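Local coordinates for protein methylmalonyl-CoA carboxyltransferase 12S subunit (Propionibacterium freudenreichii, PDB 1ON3) that catalyses transfer of the carboxyl group of methylmalonyl-CoA to the biotin of the 1.3S subunit, as the hexameric core of transcarboxylase, at residues R33-Q38 with D103-G108; Q41-A46 with A175-G180; V368-F373 with L416-R421. All coordinates share one frame; numbering follows the deposited sequence.

Interaction 1 (R33-Q38 with D103-G108); sequences RRVEKQ and DFTVMG. With MCA (methylmalonyl-coenzyme A), chain T.
With CG placed beside its backbone N (chi1 -71°) and the chain straight from CG to NE, R34 is laid along T105. Its CB meets the CB of T105 at 3.8 Å, and its CD passes the T105 carbonyl O at 3.2 Å. The guanidinium is thereby carried to the 3'-phosphate of methylmalonyl-CoA, where NH2 of R34 approaches O33 at 2.5 Å. This distance is short, but the N-H points poorly at the oxygen (118°), so the bond is weak; R34 also has a second deposited conformer, and the exact pose is doubtful. T105 turns its methyl into the helix, CG2 lying 3.7 Å from O of R34. Its hydroxyl and its backbone N share one acceptor: OG1 of T105 donates to OD1 of D103 at 2.6 Å, and N of T105 reaches the same OD1 at 3.0 Å, both from one face of the carboxylate. The backbone bond makes an Asx turn, here combined with a type I turn from D103 to V106, and G30 N is a further partner of OG1. Q38 and F104 cross at a slant, OE1 of Q38 lying 3.8 Å from CD2 of F104, with amide and ring planes 18° apart. F104 sends its CZ to C5' of the ligand at 3.7 Å, while CA of G108 sits over one ring face, near its rim. Thus helix 32-40 and the loop 103-108 line the nucleotide end of the CoA pocket together. The loop leads from strand 95-102 to helix 113-129, and NE2 of Q38 ties the helix to D138 on the adjacent strand 133-139.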
loop_
_atom_site.group_PDB
_atom_site.type_symbol
_atom_site.label_atom_id
_atom_site.label_comp_id
_atom_site.label_asym_id
_atom_site.label_seq_id
_atom_site.Cartn_x
_atom_site.Cartn_y
_atom_site.Cartn_z
ATOM N N ARG E 33 -13.325 16.702 -53.905
ATOM C CA ARG E 33 -12.495 15.941 -54.829
ATOM C C ARG E 33 -11.628 14.874 -54.177
ATOM O O ARG E 33 -11.596 13.731 -54.636
ATOM C CB ARG E 33 -11.610 16.886 -55.644
ATOM C CG ARG E 33 -10.720 16.176 -56.663
ATOM C CD ARG E 33 -11.531 15.462 -57.750
ATOM N NE ARG E 33 -12.192 16.388 -58.672
ATOM C CZ ARG E 33 -13.359 16.987 -58.452
ATOM N NH1 ARG E 33 -14.035 16.771 -57.333
ATOM N NH2 ARG E 33 -13.851 17.817 -59.360
ATOM N N ARG E 34 -10.910 15.238 -53.122
ATOM C CA ARG E 34 -10.042 14.264 -52.463
ATOM C C ARG E 34 -10.873 13.204 -51.757
ATOM O O ARG E 34 -10.426 12.067 -51.583
ATOM C CB ARG E 34 -9.114 14.961 -51.471
ATOM C CG ARG E 34 -8.040 15.791 -52.146
ATOM C CD ARG E 34 -7.150 16.480 -51.134
ATOM N NE ARG E 34 -6.124 17.284 -51.789
ATOM C CZ ARG E 34 -5.086 16.783 -52.452
ATOM N NH1 ARG E 34 -4.922 15.471 -52.549
ATOM N NH2 ARG E 34 -4.219 17.601 -53.032
ATOM N N VAL E 35 -12.087 13.580 -51.370
ATOM C CA VAL E 35 -13.021 12.652 -50.743
ATOM C C VAL E 35 -13.465 11.653 -51.815
ATOM O O VAL E 35 -13.541 10.455 -51.562
ATOM C CB VAL E 35 -14.257 13.390 -50.187
ATOM C CG1 VAL E 35 -15.385 12.407 -49.905
ATOM C CG2 VAL E 35 -13.877 14.128 -48.914
ATOM N N GLU E 36 -13.750 12.141 -53.021
ATOM C CA GLU E 36 -14.158 11.247 -54.094
ATOM C C GLU E 36 -13.036 10.287 -54.431
ATOM O O GLU E 36 -13.281 9.112 -54.699
ATOM C CB GLU E 36 -14.555 12.027 -55.351
ATOM C CG GLU E 36 -15.858 12.763 -55.211
ATOM C CD GLU E 36 -16.205 13.585 -56.435
ATOM O OE1 GLU E 36 -17.239 14.286 -56.391
ATOM O OE2 GLU E 36 -15.449 13.523 -57.436
ATOM N N LYS E 37 -11.799 10.771 -54.416
ATOM C CA LYS E 37 -10.689 9.880 -54.728
ATOM C C LYS E 37 -10.584 8.787 -53.663
ATOM O O LYS E 37 -10.349 7.612 -53.982
ATOM C CB LYS E 37 -9.371 10.649 -54.810
ATOM C CG LYS E 37 -8.174 9.756 -55.110
ATOM C CD LYS E 37 -6.922 10.580 -55.380
ATOM C CE LYS E 37 -5.767 9.706 -55.853
ATOM N NZ LYS E 37 -4.564 10.519 -56.226
ATOM N N GLN E 38 -10.752 9.176 -52.400
ATOM C CA GLN E 38 -10.686 8.219 -51.298
ATOM C C GLN E 38 -11.747 7.152 -51.570
ATOM O O GLN E 38 -11.455 5.950 -51.572
ATOM C CB GLN E 38 -10.952 8.926 -49.956
ATOM C CG GLN E 38 -10.967 7.987 -48.735
ATOM C CD GLN E 38 -9.595 7.757 -48.107
ATOM O OE1 GLN E 38 -8.545 7.986 -48.731
ATOM N NE2 GLN E 38 -9.599 7.288 -46.859
ATOM N N ASP E 103 -7.205 11.524 -41.331
ATOM C CA ASP E 103 -7.856 11.990 -42.542
ATOM C C ASP E 103 -6.823 12.130 -43.655
ATOM O O ASP E 103 -6.110 13.139 -43.747
ATOM C CB ASP E 103 -8.529 13.339 -42.276
ATOM C CG ASP E 103 -9.372 13.805 -43.439
ATOM O OD1 ASP E 103 -9.328 13.159 -44.504
ATOM O OD2 ASP E 103 -10.079 14.821 -43.289
ATOM N N PHE E 104 -6.746 11.102 -44.495
ATOM C CA PHE E 104 -5.813 11.096 -45.611
ATOM C C PHE E 104 -6.060 12.233 -46.622
ATOM O O PHE E 104 -5.144 12.622 -47.341
ATOM C CB PHE E 104 -5.887 9.753 -46.342
ATOM C CG PHE E 104 -4.836 9.588 -47.400
ATOM C CD1 PHE E 104 -3.520 9.298 -47.049
ATOM C CD2 PHE E 104 -5.147 9.784 -48.746
ATOM C CE1 PHE E 104 -2.527 9.209 -48.007
ATOM C CE2 PHE E 104 -4.157 9.699 -49.721
ATOM C CZ PHE E 104 -2.842 9.412 -49.349
ATOM N N THR E 105 -7.283 12.756 -46.692
ATOM C CA THR E 105 -7.584 13.846 -47.637
ATOM C C THR E 105 -6.915 15.158 -47.238
ATOM O O THR E 105 -6.928 16.132 -47.995
ATOM C CB THR E 105 -9.108 14.123 -47.759
ATOM O OG1 THR E 105 -9.583 14.775 -46.573
ATOM C CG2 THR E 105 -9.872 12.824 -47.977
ATOM N N VAL E 106 -6.331 15.182 -46.043
ATOM C CA VAL E 106 -5.659 16.375 -45.554
ATOM C C VAL E 106 -4.148 16.141 -45.502
ATOM O O VAL E 106 -3.634 15.471 -44.602
ATOM C CB VAL E 106 -6.212 16.761 -44.168
ATOM C CG1 VAL E 106 -5.383 17.865 -43.559
ATOM C CG2 VAL E 106 -7.673 17.199 -44.313
ATOM N N MET E 107 -3.440 16.678 -46.491
ATOM C CA MET E 107 -1.989 16.520 -46.573
ATOM C C MET E 107 -1.566 15.050 -46.433
ATOM O O MET E 107 -0.623 14.714 -45.708
ATOM C CB MET E 107 -1.304 17.381 -45.507
ATOM C CG MET E 107 -1.333 18.892 -45.789
ATOM S SD MET E 107 -0.254 19.875 -44.674
ATOM C CE MET E 107 1.404 19.543 -45.331
ATOM N N GLY E 108 -2.265 14.173 -47.146
ATOM C CA GLY E 108 -1.947 12.755 -47.091
ATOM C C GLY E 108 -2.004 12.148 -45.701
ATOM O O GLY E 108 -1.333 11.148 -45.423
HETATM C C8 MCA T . 2.241 12.134 -48.128
HETATM N N9 MCA T . 2.103 13.517 -48.283
HETATM C C4 MCA T . 2.948 14.055 -47.327
HETATM C C5 MCA T . 3.528 12.946 -46.667
HETATM N N7 MCA T . 3.069 11.751 -47.190
HETATM N N3 MCA T . 3.191 15.400 -47.047
HETATM C C2 MCA T . 4.096 15.566 -46.021
HETATM N N1 MCA T . 4.721 14.568 -45.309
HETATM C C6 MCA T . 4.458 13.233 -45.605
HETATM N N6 MCA T . 5.084 12.297 -44.885
HETATM C "C1'" MCA T . 1.347 14.269 -49.129
HETATM C "C2'" MCA T . 1.889 14.117 -50.555
HETATM O "O2'" MCA T . 2.932 15.017 -50.801
HETATM C "C3'" MCA T . 0.635 14.308 -51.372
HETATM O "O3'" MCA T . 0.449 15.688 -51.634
HETATM C "C4'" MCA T . -0.513 13.721 -50.529
HETATM O "O4'" MCA T . 0.011 13.763 -49.147
HETATM C "C5'" MCA T . -0.914 12.211 -50.772
HETATM O "O5'" MCA T . -0.175 11.771 -51.617
HETATM P P1 MCA T . 0.080 11.107 -52.809
HETATM O O11 MCA T . 1.401 11.047 -53.161
HETATM O O12 MCA T . -0.730 11.904 -53.511
HETATM O O6 MCA T . -0.324 9.520 -52.802
HETATM P P2 MCA T . -0.491 8.199 -52.828
HETATM O O21 MCA T . -0.037 8.267 -54.136
HETATM O O22 MCA T . -1.682 7.607 -52.364
HETATM O O7 MCA T . 0.751 7.656 -51.972
HETATM C CPB MCA T . 0.958 7.931 -50.822
HETATM C CPA MCA T . 2.138 7.501 -49.967
HETATM C CP7 MCA T . 3.096 8.597 -50.488
HETATM C CP9 MCA T . 2.500 6.005 -50.133
HETATM C CP8 MCA T . 1.742 7.724 -48.486
HETATM O OP3 MCA T . 2.693 9.756 -50.294
HETATM C CP6 MCA T . 4.428 8.704 -50.012
HETATM O OP2 MCA T . 5.177 7.663 -50.093
HETATM N NP2 MCA T . 4.899 9.970 -49.412
HETATM C CP5 MCA T . 5.891 9.798 -48.403
HETATM C CP4 MCA T . 6.375 8.919 -47.384
HETATM C CP3 MCA T . 7.395 9.225 -46.396
HETATM O OP1 MCA T . 8.471 9.671 -47.093
HETATM N NP1 MCA T . 7.527 9.153 -44.935
HETATM C CP2 MCA T . 8.813 9.622 -44.500
HETATM C CP1 MCA T . 8.765 9.671 -43.032
HETATM P P3 MCA T . -0.499 16.706 -52.517
HETATM O O31 MCA T . 0.139 16.150 -53.754
HETATM O O32 MCA T . -0.054 18.109 -52.225
HETATM O O33 MCA T . -1.992 16.499 -52.548
HETATM S S MCA T . 10.034 10.144 -42.315
HETATM C CS1 MCA T . 9.077 9.835 -41.023
HETATM O OS1 MCA T . 7.892 9.426 -40.868
HETATM C CS2 MCA T . 9.779 9.012 -40.130
HETATM C CS3 MCA T . 9.970 9.479 -38.905
HETATM C CS4 MCA T . 10.360 7.567 -40.129
HETATM O OS4 MCA T . 11.300 7.244 -39.400
HETATM O OS5 MCA T . 9.819 6.794 -40.907
#

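Interaction 2 (Q41-A46 with A175-G180); sequences QGKQTA and AGPCAG. With MCA (methylmalonyl-coenzyme A), chain T.
K43 NZ donates to OE1 of Q41 at 2.9 Å, and this polar bond sets the end of the lysine chain as it passes residues 175-177. The donor stands 59° out of the amide carbonyl plane, away from either lone pair, although the C=O...N angle of 120° is ordinary. From a chi1 of -50° the lysine is extended, and its methylenes run past the A175 carbonyl, CD lying 3.9 Å from that O. The same O receives a weak hydrogen bond from R49. Farther out, NZ of K43 comes no closer than 4.5 Å to CD of P177, a loose contact. The segment 41-46 is a helix-to-helix link: a Schellman motif with G42 as its C-prime residue ends helix 32-40, pairing K43 N with Q38 O and G42 N with H39 O, and T45 is the N-cap of helix 46-53, its OG1 capping a backbone N of that helix while the E48 carboxylate accepts from T45 N. Across from it the chain bends at G176, leaving the large sheet after strand 170-175 for the small parallel pair 177-179 and 199-201. Past this corner the chain lines the bound methylmalonyl-CoA. P177 offers CB to the pantothenate methyl CP8 at 3.8 Å, the CB of A179 lies 4.1 Å from CP4, and CA of G180 reaches carboxylate oxygen OS5 at 3.4 Å. G181, next along the chain, gives its backbone N to the same ligand.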
loop_
_atom_site.group_PDB
_atom_site.type_symbol
_atom_site.label_atom_id
_atom_site.label_comp_id
_atom_site.label_asym_id
_atom_site.label_seq_id
_atom_site.Cartn_x
_atom_site.Cartn_y
_atom_site.Cartn_z
ATOM N N GLN E 41 -11.079 4.679 -54.280
ATOM C CA GLN E 41 -10.082 3.675 -53.915
ATOM C C GLN E 41 -10.661 2.613 -52.993
ATOM O O GLN E 41 -9.931 1.769 -52.470
ATOM C CB GLN E 41 -8.875 4.335 -53.242
ATOM C CG GLN E 41 -8.176 5.355 -54.113
ATOM C CD GLN E 41 -7.007 6.029 -53.414
ATOM O OE1 GLN E 41 -7.079 6.357 -52.233
ATOM N NE2 GLN E 41 -5.931 6.260 -54.153
ATOM N N GLY E 42 -11.974 2.658 -52.808
ATOM C CA GLY E 42 -12.654 1.696 -51.959
ATOM C C GLY E 42 -12.465 1.899 -50.463
ATOM O O GLY E 42 -12.578 0.941 -49.695
ATOM N N LYS E 43 -12.196 3.140 -50.053
ATOM C CA LYS E 43 -11.976 3.481 -48.644
ATOM C C LYS E 43 -12.989 4.508 -48.165
ATOM O O LYS E 43 -13.405 5.379 -48.926
ATOM C CB LYS E 43 -10.591 4.106 -48.442
ATOM C CG LYS E 43 -9.433 3.350 -49.043
ATOM C CD LYS E 43 -8.198 4.232 -49.061
ATOM C CE LYS E 43 -7.108 3.623 -49.926
ATOM N NZ LYS E 43 -5.996 4.586 -50.152
ATOM N N GLN E 44 -13.373 4.406 -46.896
ATOM C CA GLN E 44 -14.292 5.366 -46.300
ATOM C C GLN E 44 -13.432 6.549 -45.830
ATOM O O GLN E 44 -12.216 6.438 -45.765
ATOM C CB GLN E 44 -15.005 4.735 -45.095
ATOM C CG GLN E 44 -15.902 3.549 -45.450
ATOM C CD GLN E 44 -16.473 2.846 -44.228
ATOM O OE1 GLN E 44 -17.176 1.844 -44.353
ATOM N NE2 GLN E 44 -16.176 3.367 -43.042
ATOM N N THR E 45 -14.058 7.679 -45.508
ATOM C CA THR E 45 -13.310 8.840 -45.012
ATOM C C THR E 45 -13.104 8.656 -43.514
ATOM O O THR E 45 -13.695 7.771 -42.908
ATOM C CB THR E 45 -14.099 10.136 -45.172
ATOM O OG1 THR E 45 -15.285 10.054 -44.370
ATOM C CG2 THR E 45 -14.490 10.351 -46.620
ATOM N N ALA E 46 -12.279 9.503 -42.919
ATOM C CA ALA E 46 -12.034 9.443 -41.483
ATOM C C ALA E 46 -13.326 9.557 -40.669
ATOM O O ALA E 46 -13.512 8.841 -39.690
ATOM C CB ALA E 46 -11.092 10.551 -41.086
ATOM N N ALA E 175 -6.124 1.412 -42.453
ATOM C CA ALA E 175 -7.070 1.451 -43.562
ATOM C C ALA E 175 -6.599 2.279 -44.752
ATOM O O ALA E 175 -7.410 2.737 -45.562
ATOM C CB ALA E 175 -8.411 1.979 -43.056
ATOM N N GLY E 176 -5.291 2.456 -44.836
ATOM C CA GLY E 176 -4.681 3.202 -45.917
ATOM C C GLY E 176 -3.189 3.046 -45.734
ATOM O O GLY E 176 -2.739 2.059 -45.128
ATOM N N PRO E 177 -2.380 3.987 -46.245
ATOM C CA PRO E 177 -0.936 3.851 -46.067
ATOM C C PRO E 177 -0.559 4.080 -44.607
ATOM O O PRO E 177 -1.313 4.685 -43.840
ATOM C CB PRO E 177 -0.363 4.968 -46.945
ATOM C CG PRO E 177 -1.400 5.163 -47.985
ATOM C CD PRO E 177 -2.688 5.055 -47.207
ATOM N N CYS E 178 0.617 3.586 -44.255
ATOM C CA CYS E 178 1.220 3.735 -42.935
ATOM C C CYS E 178 2.689 3.624 -43.301
ATOM O O CYS E 178 3.346 2.602 -43.075
ATOM C CB CYS E 178 0.810 2.601 -41.992
ATOM S SG CYS E 178 1.270 2.956 -40.255
ATOM N N ALA E 179 3.194 4.699 -43.898
ATOM C CA ALA E 179 4.569 4.745 -44.383
ATOM C C ALA E 179 5.628 5.188 -43.392
ATOM O O ALA E 179 5.657 6.355 -42.975
ATOM C CB ALA E 179 4.631 5.629 -45.626
ATOM N N GLY E 180 6.509 4.259 -43.033
ATOM C CA GLY E 180 7.587 4.577 -42.124
ATOM C C GLY E 180 7.402 4.251 -40.652
ATOM O O GLY E 180 6.598 3.399 -40.271
HETATM C C8 MCA T . 2.241 12.134 -48.128
HETATM N N9 MCA T . 2.103 13.517 -48.283
HETATM C C4 MCA T . 2.948 14.055 -47.327
HETATM C C5 MCA T . 3.528 12.946 -46.667
HETATM N N7 MCA T . 3.069 11.751 -47.190
HETATM N N3 MCA T . 3.191 15.400 -47.047
HETATM C C2 MCA T . 4.096 15.566 -46.021
HETATM N N1 MCA T . 4.721 14.568 -45.309
HETATM C C6 MCA T . 4.458 13.233 -45.605
HETATM N N6 MCA T . 5.084 12.297 -44.885
HETATM C "C1'" MCA T . 1.347 14.269 -49.129
HETATM C "C2'" MCA T . 1.889 14.117 -50.555
HETATM O "O2'" MCA T . 2.932 15.017 -50.801
HETATM C "C3'" MCA T . 0.635 14.308 -51.372
HETATM O "O3'" MCA T . 0.449 15.688 -51.634
HETATM C "C4'" MCA T . -0.513 13.721 -50.529
HETATM O "O4'" MCA T . 0.011 13.763 -49.147
HETATM C "C5'" MCA T . -0.914 12.211 -50.772
HETATM O "O5'" MCA T . -0.175 11.771 -51.617
HETATM P P1 MCA T . 0.080 11.107 -52.809
HETATM O O11 MCA T . 1.401 11.047 -53.161
HETATM O O12 MCA T . -0.730 11.904 -53.511
HETATM O O6 MCA T . -0.324 9.520 -52.802
HETATM P P2 MCA T . -0.491 8.199 -52.828
HETATM O O21 MCA T . -0.037 8.267 -54.136
HETATM O O22 MCA T . -1.682 7.607 -52.364
HETATM O O7 MCA T . 0.751 7.656 -51.972
HETATM C CPB MCA T . 0.958 7.931 -50.822
HETATM C CPA MCA T . 2.138 7.501 -49.967
HETATM C CP7 MCA T . 3.096 8.597 -50.488
HETATM C CP9 MCA T . 2.500 6.005 -50.133
HETATM C CP8 MCA T . 1.742 7.724 -48.486
HETATM O OP3 MCA T . 2.693 9.756 -50.294
HETATM C CP6 MCA T . 4.428 8.704 -50.012
HETATM O OP2 MCA T . 5.177 7.663 -50.093
HETATM N NP2 MCA T . 4.899 9.970 -49.412
HETATM C CP5 MCA T . 5.891 9.798 -48.403
HETATM C CP4 MCA T . 6.375 8.919 -47.384
HETATM C CP3 MCA T . 7.395 9.225 -46.396
HETATM O OP1 MCA T . 8.471 9.671 -47.093
HETATM N NP1 MCA T . 7.527 9.153 -44.935
HETATM C CP2 MCA T . 8.813 9.622 -44.500
HETATM C CP1 MCA T . 8.765 9.671 -43.032
HETATM P P3 MCA T . -0.499 16.706 -52.517
HETATM O O31 MCA T . 0.139 16.150 -53.754
HETATM O O32 MCA T . -0.054 18.109 -52.225
HETATM O O33 MCA T . -1.992 16.499 -52.548
HETATM S S MCA T . 10.034 10.144 -42.315
HETATM C CS1 MCA T . 9.077 9.835 -41.023
HETATM O OS1 MCA T . 7.892 9.426 -40.868
HETATM C CS2 MCA T . 9.779 9.012 -40.130
HETATM C CS3 MCA T . 9.970 9.479 -38.905
HETATM C CS4 MCA T . 10.360 7.567 -40.129
HETATM O OS4 MCA T . 11.300 7.244 -39.400
HETATM O OS5 MCA T . 9.819 6.794 -40.907
#

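Interaction 3 (V368-F373 with L416-R421)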
loop_
_atom_site.group_PDB
_atom_site.type_symbol
_atom_site.label_atom_id
_atom_site.label_comp_id
_atom_site.label_asym_id
_atom_site.label_seq_id
_atom_site.Cartn_x
_atom_site.Cartn_y
_atom_site.Cartn_z
ATOM N N VAL E 368 -4.020 -29.418 -25.968
ATOM C CA VAL E 368 -2.714 -29.953 -26.321
ATOM C C VAL E 368 -2.599 -31.238 -27.144
ATOM O O VAL E 368 -3.199 -32.263 -26.823
ATOM C CB VAL E 368 -1.865 -30.143 -25.031
ATOM C CG1 VAL E 368 -0.440 -30.573 -25.388
ATOM C CG2 VAL E 368 -1.838 -28.852 -24.218
ATOM N N ASP E 369 -1.797 -31.150 -28.201
ATOM C CA ASP E 369 -1.477 -32.269 -29.078
ATOM C C ASP E 369 -0.217 -31.798 -29.799
ATOM O O ASP E 369 -0.262 -31.381 -30.950
ATOM C CB ASP E 369 -2.594 -32.541 -30.086
ATOM C CG ASP E 369 -2.418 -33.879 -30.785
ATOM O OD1 ASP E 369 -1.330 -34.480 -30.619
ATOM O OD2 ASP E 369 -3.344 -34.326 -31.497
ATOM N N VAL E 370 0.911 -31.854 -29.097
ATOM C CA VAL E 370 2.182 -31.371 -29.631
ATOM C C VAL E 370 3.291 -32.415 -29.458
ATOM O O VAL E 370 3.558 -32.884 -28.350
ATOM C CB VAL E 370 2.555 -30.012 -28.934
ATOM C CG1 VAL E 370 2.736 -30.216 -27.421
ATOM C CG2 VAL E 370 3.808 -29.402 -29.573
ATOM N N PRO E 371 3.961 -32.779 -30.553
ATOM C CA PRO E 371 5.036 -33.783 -30.520
ATOM C C PRO E 371 6.429 -33.256 -30.196
ATOM O O PRO E 371 7.368 -34.038 -30.017
ATOM C CB PRO E 371 4.963 -34.374 -31.915
ATOM C CG PRO E 371 4.748 -33.145 -32.739
ATOM C CD PRO E 371 3.710 -32.337 -31.940
ATOM N N GLY E 372 6.562 -31.936 -30.144
ATOM C CA GLY E 372 7.834 -31.299 -29.837
ATOM C C GLY E 372 7.982 -30.033 -30.663
ATOM O O GLY E 372 7.006 -29.568 -31.272
ATOM N N PHE E 373 9.183 -29.456 -30.671
ATOM C CA PHE E 373 9.430 -28.277 -31.486
ATOM C C PHE E 373 9.887 -28.774 -32.858
ATOM O O PHE E 373 10.376 -29.900 -33.003
ATOM C CB PHE E 373 10.489 -27.368 -30.848
ATOM C CG PHE E 373 10.009 -26.668 -29.600
ATOM C CD1 PHE E 373 10.136 -27.270 -28.351
ATOM C CD2 PHE E 373 9.384 -25.429 -29.687
ATOM C CE1 PHE E 373 9.645 -26.645 -27.204
ATOM C CE2 PHE E 373 8.887 -24.793 -28.550
ATOM C CZ PHE E 373 9.020 -25.409 -27.305
ATOM N N LEU E 416 5.404 -28.621 -21.777
ATOM C CA LEU E 416 5.528 -27.642 -20.706
ATOM C C LEU E 416 5.175 -26.256 -21.225
ATOM O O LEU E 416 4.593 -25.447 -20.507
ATOM C CB LEU E 416 6.954 -27.638 -20.145
ATOM C CG LEU E 416 7.379 -28.986 -19.540
ATOM C CD1 LEU E 416 8.802 -28.869 -18.997
ATOM C CD2 LEU E 416 6.393 -29.382 -18.424
ATOM N N ALA E 417 5.536 -25.995 -22.476
ATOM C CA ALA E 417 5.272 -24.703 -23.110
ATOM C C ALA E 417 3.779 -24.463 -23.307
ATOM O O ALA E 417 3.355 -23.322 -23.498
ATOM C CB ALA E 417 5.987 -24.627 -24.442
ATOM N N MET E 418 2.992 -25.538 -23.271
ATOM C CA MET E 418 1.549 -25.430 -23.425
ATOM C C MET E 418 0.845 -25.374 -22.070
ATOM O O MET E 418 -0.329 -25.732 -21.944
ATOM C CB MET E 418 1.000 -26.586 -24.255
ATOM C CG MET E 418 1.403 -26.547 -25.727
ATOM S SD MET E 418 0.733 -25.113 -26.600
ATOM C CE MET E 418 -1.017 -25.523 -26.622
ATOM N N CYS E 419 1.597 -24.939 -21.062
ATOM C CA CYS E 419 1.102 -24.742 -19.706
ATOM C C CYS E 419 0.579 -25.962 -18.949
ATOM O O CYS E 419 -0.630 -26.191 -18.896
ATOM C CB CYS E 419 0.014 -23.663 -19.716
ATOM S SG CYS E 419 -0.303 -22.930 -18.103
ATOM N N ASN E 420 1.483 -26.734 -18.346
ATOM C CA ASN E 420 1.062 -27.894 -17.563
ATOM C C ASN E 420 0.927 -27.420 -16.111
ATOM O O ASN E 420 1.038 -26.218 -15.839
ATOM C CB ASN E 420 2.095 -29.025 -17.696
ATOM C CG ASN E 420 3.276 -28.853 -16.766
ATOM O OD1 ASN E 420 3.766 -27.741 -16.562
ATOM N ND2 ASN E 420 3.747 -29.965 -16.199
ATOM N N ARG E 421 0.691 -28.338 -15.173
ATOM C CA ARG E 421 0.534 -27.954 -13.770
ATOM C C ARG E 421 1.725 -27.179 -13.220
ATOM O O ARG E 421 1.574 -26.252 -12.423
ATOM C CB ARG E 421 0.335 -29.201 -12.907
ATOM C CG ARG E 421 0.331 -28.918 -11.425
ATOM C CD ARG E 421 -1.079 -28.869 -10.905
ATOM N NE ARG E 421 -1.732 -30.156 -11.110
ATOM C CZ ARG E 421 -3.049 -30.315 -11.158
ATOM N NH1 ARG E 421 -3.849 -29.261 -11.015
ATOM N NH2 ARG E 421 -3.565 -31.523 -11.364
#
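M418 meets V368 through CB, which lies 3.6 Å from CG2 of the valine, the shortest approach between the segments. The two side chains run antiparallel past one another, and bends at chi2 (-64°) and chi3 (-69°) curl the methionine round the V368 methyl, CE of M418 also meeting V368 CG2 at 4.2 Å. Its CG lies 4.3 Å from CG1 of V370, two residues on along the strand, so one methionine serves both valines. Beyond the strand end, CZ of F373 touches CB of A417 at 4.2 Å. These contacts are apolar and buried. Strand alternation explains the pattern: V368 and V370 point their CB atoms at 416-421, whereas D369 points away, its carboxylate held by a salt bridge to R408 and hydrogen bonds from Y290 and K409 N. In 416-421 the chain turns as it leaves helix 412-416, C419 N bonding to L416 O at 3.1 Å, and T404 OG1 holds C419 O. F373 also meets the ring of Y184 of the second subunit, planes about 50° apart, and packs on I202 of that subunit, which belongs to a methylmalonic acid pocket. Strand 364-370 runs between strands 326-333 and 402-407 in the mixed sheet of the C-terminal half, consistent with a crotonase-type fold; M418 packs on V331 and N333 of the former, while helix 384-397 closes over A417 and M418 through L392 and M391.

Interactions 1 and 2 are neighbours, with centres 9 Å apart, and share the same bound methylmalonyl-CoA: 33-38 with 103-108 takes its nucleotide end, and 175-180 follows it toward the thioester. Q38 couples them, its NE2 3.0 Å from Q44 O in a probable hydrogen bond, while CB of A46 packs on CA of D103 at 3.8 Å. Interaction 3 lies in the other half of the chain, about 50 Å from interaction 1 and 41 Å from interaction 2 between centres. It nevertheless lies near a substrate site, probably an active site formed with the second subunit: the F373 side chain is about 6 Å from a bound methylmalonyl-CoA and about 8 Å from a methylmalonic acid.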